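Local coordinates for protein galectin (Danio rerio, PDB 6E20) that binds galactoside-bearing glycans as a galectin-1-like lectin and probably serves in innate immune recognition of a viral envelope glycoprotein, at residues B[16-22]-B[83-89]. Residue numbers count along the deposited sequence, not the author numbering.
Sequences TLTITGV and KEFQIKI
Six main-chain hydrogen bonds join strand 16-22 to residues 85-89; the two run antiparallel (162° between N-to-C directions), their axes approaching to 4.5 Å. They come in reciprocal pairs: Leu17 N to Ile89 O (2.7 Å) and Ile89 N to Leu17 O (2.8 Å); Ile19 N to Ile87 O (2.8 Å) and Ile87 N to Ile19 O (2.9 Å); Gly21 N to Phe85 O (3.1 Å) and Phe85 N to Gly21 O (2.7 Å). Between them Thr18-Lys88 and Thr20-Gln86 form non-hydrogen-bonded pairs, CA atoms 4.5 and 4.6 Å apart. The paired residues 17-21 and 85-89 are extended, Gly21 most fully (phi/psi -159/170), whereas Glu84 (-59/140) is polyproline-like in the lead-in to the strand.

On the face bearing Thr18, Thr20, Gln86 and Lys88, beta-branched threonines suit the extended backbone while their hydroxyls tolerate solvent. Gln86 NE2 makes a weak hydrogen bond to Thr20 OG1 (3.4 Å), Thr18 CG2 lies 3.5 Å from Gln86 CG, and Lys88, chi1 m and then t from chi2 to chi4, reaches out along the exposed face, its CE 3.7 Å from Thr18 OG1.

The other face is apolar. Ile19 CD1 meets Ile89 CD1 at 4.3 Å, and Ile19 CG2 meets Phe85 CE1 at 4.3 Å. Phe85, chi1 p, folds its ring over Gly21, whose CA sits 4.0 Å from the ring centroid in a CH-pi contact; a CB there would clash with Phe85 CZ. Phe30, Ile32 and Ile34 of strand 30-34 pack against this face from the opposing sheet in the beta-sandwich of the galectin fold, away from the glycan pocket.

The alternation of polar and apolar residues thus gives the paired strands one solvent-facing surface and one surface committed to the sandwich core.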
ATOM      1  N   THR B  16      -6.232  10.283  -7.420  1.00 32.94           N
ATOM      2  CA  THR B  16      -5.790   9.208  -8.339  1.00 33.43           C
ATOM      3  C   THR B  16      -5.150   8.118  -7.485  1.00 29.79           C
ATOM      4  O   THR B  16      -4.377   8.441  -6.555  1.00 29.83           O
ATOM      5  CB  THR B  16      -4.851   9.718  -9.437  1.00 37.78           C
ATOM      6  OG1 THR B  16      -5.222  11.063  -9.742  1.00 38.38           O
ATOM      7  CG2 THR B  16      -4.928   8.878 -10.695  1.00 38.29           C
ATOM      8  N   LEU B  17      -5.517   6.877  -7.764  1.00 30.19           N
ATOM      9  CA  LEU B  17      -4.840   5.672  -7.238  1.00 28.93           C
ATOM     10  C   LEU B  17      -3.878   5.163  -8.318  1.00 29.98           C
ATOM     11  O   LEU B  17      -4.359   4.840  -9.410  1.00 29.26           O
ATOM     12  CB  LEU B  17      -5.913   4.647  -6.914  1.00 28.64           C
ATOM     13  CG  LEU B  17      -5.417   3.220  -6.725  1.00 28.42           C
ATOM     14  CD1 LEU B  17      -4.359   3.153  -5.634  1.00 28.19           C
ATOM     15  CD2 LEU B  17      -6.594   2.318  -6.420  1.00 27.34           C
ATOM     16  N   THR B  18      -2.580   5.131  -8.015  1.00 28.02           N
ATOM     17  CA  THR B  18      -1.509   4.629  -8.910  1.00 27.25           C
ATOM     18  C   THR B  18      -1.071   3.267  -8.379  1.00 26.32           C
ATOM     19  O   THR B  18      -0.710   3.196  -7.208  1.00 24.51           O
ATOM     20  CB  THR B  18      -0.374   5.645  -9.062  1.00 28.60           C
ATOM     21  OG1 THR B  18      -0.960   6.859  -9.555  1.00 30.20           O
ATOM     22  CG2 THR B  18       0.692   5.194 -10.033  1.00 30.34           C
ATOM     23  N   ILE B  19      -1.214   2.224  -9.196  1.00 26.33           N
ATOM     24  CA  ILE B  19      -0.833   0.825  -8.836  1.00 25.69           C
ATOM     25  C   ILE B  19       0.333   0.450  -9.729  1.00 25.63           C
ATOM     26  O   ILE B  19       0.177   0.568 -10.968  1.00 28.51           O
ATOM     27  CB  ILE B  19      -2.008  -0.161  -8.996  1.00 27.69           C
ATOM     28  CG1 ILE B  19      -3.180   0.211  -8.078  1.00 29.75           C
ATOM     29  CG2 ILE B  19      -1.542  -1.598  -8.748  1.00 26.72           C
ATOM     30  CD1 ILE B  19      -4.502  -0.392  -8.480  1.00 30.35           C
ATOM     31  N   THR B  20       1.452   0.079  -9.111  1.00 24.18           N
ATOM     32  CA  THR B  20       2.654  -0.453  -9.798  1.00 25.66           C
ATOM     33  C   THR B  20       2.778  -1.932  -9.452  1.00 24.39           C
ATOM     34  O   THR B  20       2.751  -2.279  -8.264  1.00 25.49           O
ATOM     35  CB  THR B  20       3.932   0.291  -9.404  1.00 25.59           C
ATOM     36  OG1 THR B  20       3.562   1.667  -9.352  1.00 24.87           O
ATOM     37  CG2 THR B  20       5.057   0.073 -10.390  1.00 25.34           C
ATOM     38  N   GLY B  21       2.913  -2.753 -10.475  1.00 24.22           N
ATOM     39  CA  GLY B  21       2.925  -4.210 -10.337  1.00 24.75           C
ATOM     40  C   GLY B  21       3.585  -4.870 -11.514  1.00 23.70           C
ATOM     41  O   GLY B  21       3.887  -4.188 -12.509  1.00 23.29           O
ATOM     42  N   VAL B  22       3.815  -6.169 -11.369  1.00 25.84           N
ATOM     43  CA  VAL B  22       4.345  -7.064 -12.433  1.00 25.30           C
ATOM     44  C   VAL B  22       3.531  -8.343 -12.369  1.00 25.03           C
ATOM     45  O   VAL B  22       3.495  -8.981 -11.310  1.00 27.88           O
ATOM     46  CB  VAL B  22       5.831  -7.364 -12.206  1.00 26.55           C
ATOM     47  CG1 VAL B  22       6.420  -8.162 -13.358  1.00 26.97           C
ATOM     48  CG2 VAL B  22       6.634  -6.104 -11.929  1.00 29.38           C
ATOM     49  N   LYS B  83       6.253  -8.358 -16.858  1.00 29.12           N
ATOM     50  CA  LYS B  83       6.601  -6.967 -17.258  1.00 28.05           C
ATOM     51  C   LYS B  83       5.895  -5.996 -16.332  1.00 26.77           C
ATOM     52  O   LYS B  83       4.675  -6.165 -16.147  1.00 27.39           O
ATOM     53  CB  LYS B  83       6.246  -6.724 -18.722  1.00 32.50           C
ATOM     54  CG  LYS B  83       7.258  -7.355 -19.663  1.00 35.35           C
ATOM     55  CD  LYS B  83       8.666  -6.823 -19.370  1.00 37.82           C
ATOM     56  CE  LYS B  83       9.643  -7.951 -19.190  1.00 39.32           C
ATOM     57  NZ  LYS B  83       9.536  -8.899 -20.320  1.00 40.23           N
ATOM     58  N   GLU B  84       6.642  -5.044 -15.775  1.00 25.66           N
ATOM     59  CA  GLU B  84       6.090  -4.006 -14.868  1.00 29.18           C
ATOM     60  C   GLU B  84       5.020  -3.212 -15.613  1.00 28.07           C
ATOM     61  O   GLU B  84       5.209  -2.937 -16.799  1.00 29.81           O
ATOM     62  CB  GLU B  84       7.135  -3.025 -14.345  1.00 32.63           C
ATOM     63  CG  GLU B  84       6.502  -1.960 -13.447  1.00 36.40           C
ATOM     64  CD  GLU B  84       7.460  -1.013 -12.747  1.00 39.82           C
ATOM     65  OE1 GLU B  84       7.407   0.184 -13.045  1.00 47.92           O
ATOM     66  OE2 GLU B  84       8.239  -1.472 -11.913  1.00 38.19           O
ATOM     67  N   PHE B  85       3.936  -2.884 -14.919  1.00 27.20           N
ATOM     68  CA  PHE B  85       2.886  -1.956 -15.392  1.00 27.41           C
ATOM     69  C   PHE B  85       2.615  -0.925 -14.295  1.00 28.91           C
ATOM     70  O   PHE B  85       2.907  -1.169 -13.086  1.00 27.91           O
ATOM     71  CB  PHE B  85       1.592  -2.695 -15.730  1.00 25.58           C
ATOM     72  CG  PHE B  85       0.966  -3.355 -14.533  1.00 26.74           C
ATOM     73  CD1 PHE B  85       0.248  -2.619 -13.599  1.00 28.71           C
ATOM     74  CD2 PHE B  85       1.153  -4.705 -14.298  1.00 26.10           C
ATOM     75  CE1 PHE B  85      -0.294  -3.226 -12.474  1.00 26.12           C
ATOM     76  CE2 PHE B  85       0.603  -5.310 -13.175  1.00 25.89           C
ATOM     77  CZ  PHE B  85      -0.111  -4.571 -12.263  1.00 25.75           C
ATOM     78  N   GLN B  86       2.060   0.194 -14.745  1.00 28.31           N
ATOM     79  CA  GLN B  86       1.483   1.255 -13.902  1.00 32.34           C
ATOM     80  C   GLN B  86       0.073   1.544 -14.429  1.00 28.44           C
ATOM     81  O   GLN B  86      -0.083   1.717 -15.653  1.00 28.12           O
ATOM     82  CB  GLN B  86       2.408   2.471 -13.851  1.00 34.02           C
ATOM     83  CG  GLN B  86       2.239   3.232 -12.550  1.00 37.05           C
ATOM     84  CD  GLN B  86       3.236   4.353 -12.375  1.00 40.98           C
ATOM     85  OE1 GLN B  86       3.057   5.445 -12.914  1.00 44.03           O
ATOM     86  NE2 GLN B  86       4.247   4.105 -11.557  1.00 35.01           N
ATOM     87  N   ILE B  87      -0.905   1.433 -13.532  1.00 27.79           N
ATOM     88  CA  ILE B  87      -2.359   1.705 -13.742  1.00 30.40           C
ATOM     89  C   ILE B  87      -2.762   2.870 -12.831  1.00 29.47           C
ATOM     90  O   ILE B  87      -2.308   2.916 -11.660  1.00 26.70           O
ATOM     91  CB  ILE B  87      -3.178   0.445 -13.425  1.00 31.84           C
ATOM     92  CG1 ILE B  87      -2.843  -0.702 -14.380  1.00 34.30           C
ATOM     93  CG2 ILE B  87      -4.667   0.730 -13.395  1.00 36.09           C
ATOM     94  CD1 ILE B  87      -3.325  -2.056 -13.871  1.00 34.83           C
ATOM     95  N   LYS B  88      -3.569   3.793 -13.358  1.00 28.97           N
ATOM     96  CA  LYS B  88      -4.144   4.916 -12.583  1.00 29.25           C
ATOM     97  C   LYS B  88      -5.641   4.700 -12.555  1.00 25.69           C
ATOM     98  O   LYS B  88      -6.179   4.214 -13.574  1.00 24.13           O
ATOM     99  CB  LYS B  88      -3.792   6.272 -13.198  1.00 33.61           C
ATOM    100  CG  LYS B  88      -2.301   6.530 -13.275  1.00 39.14           C
ATOM    101  CD  LYS B  88      -1.953   7.985 -13.333  1.00 45.21           C
ATOM    102  CE  LYS B  88      -0.504   8.221 -12.979  1.00 50.90           C
ATOM    103  NZ  LYS B  88      -0.149   9.640 -13.195  1.00 57.29           N
ATOM    104  N   ILE B  89      -6.250   4.975 -11.408  1.00 25.26           N
ATOM    105  CA  ILE B  89      -7.726   4.916 -11.218  1.00 26.43           C
ATOM    106  C   ILE B  89      -8.147   6.222 -10.566  1.00 28.45           C
ATOM    107  O   ILE B  89      -7.628   6.533  -9.473  1.00 29.83           O
ATOM    108  CB  ILE B  89      -8.152   3.684 -10.397  1.00 29.33           C
ATOM    109  CG1 ILE B  89      -7.602   2.411 -11.043  1.00 26.73           C
ATOM    110  CG2 ILE B  89      -9.673   3.621 -10.211  1.00 27.68           C
ATOM    111  CD1 ILE B  89      -8.073   1.153 -10.395  1.00 26.72           C
TER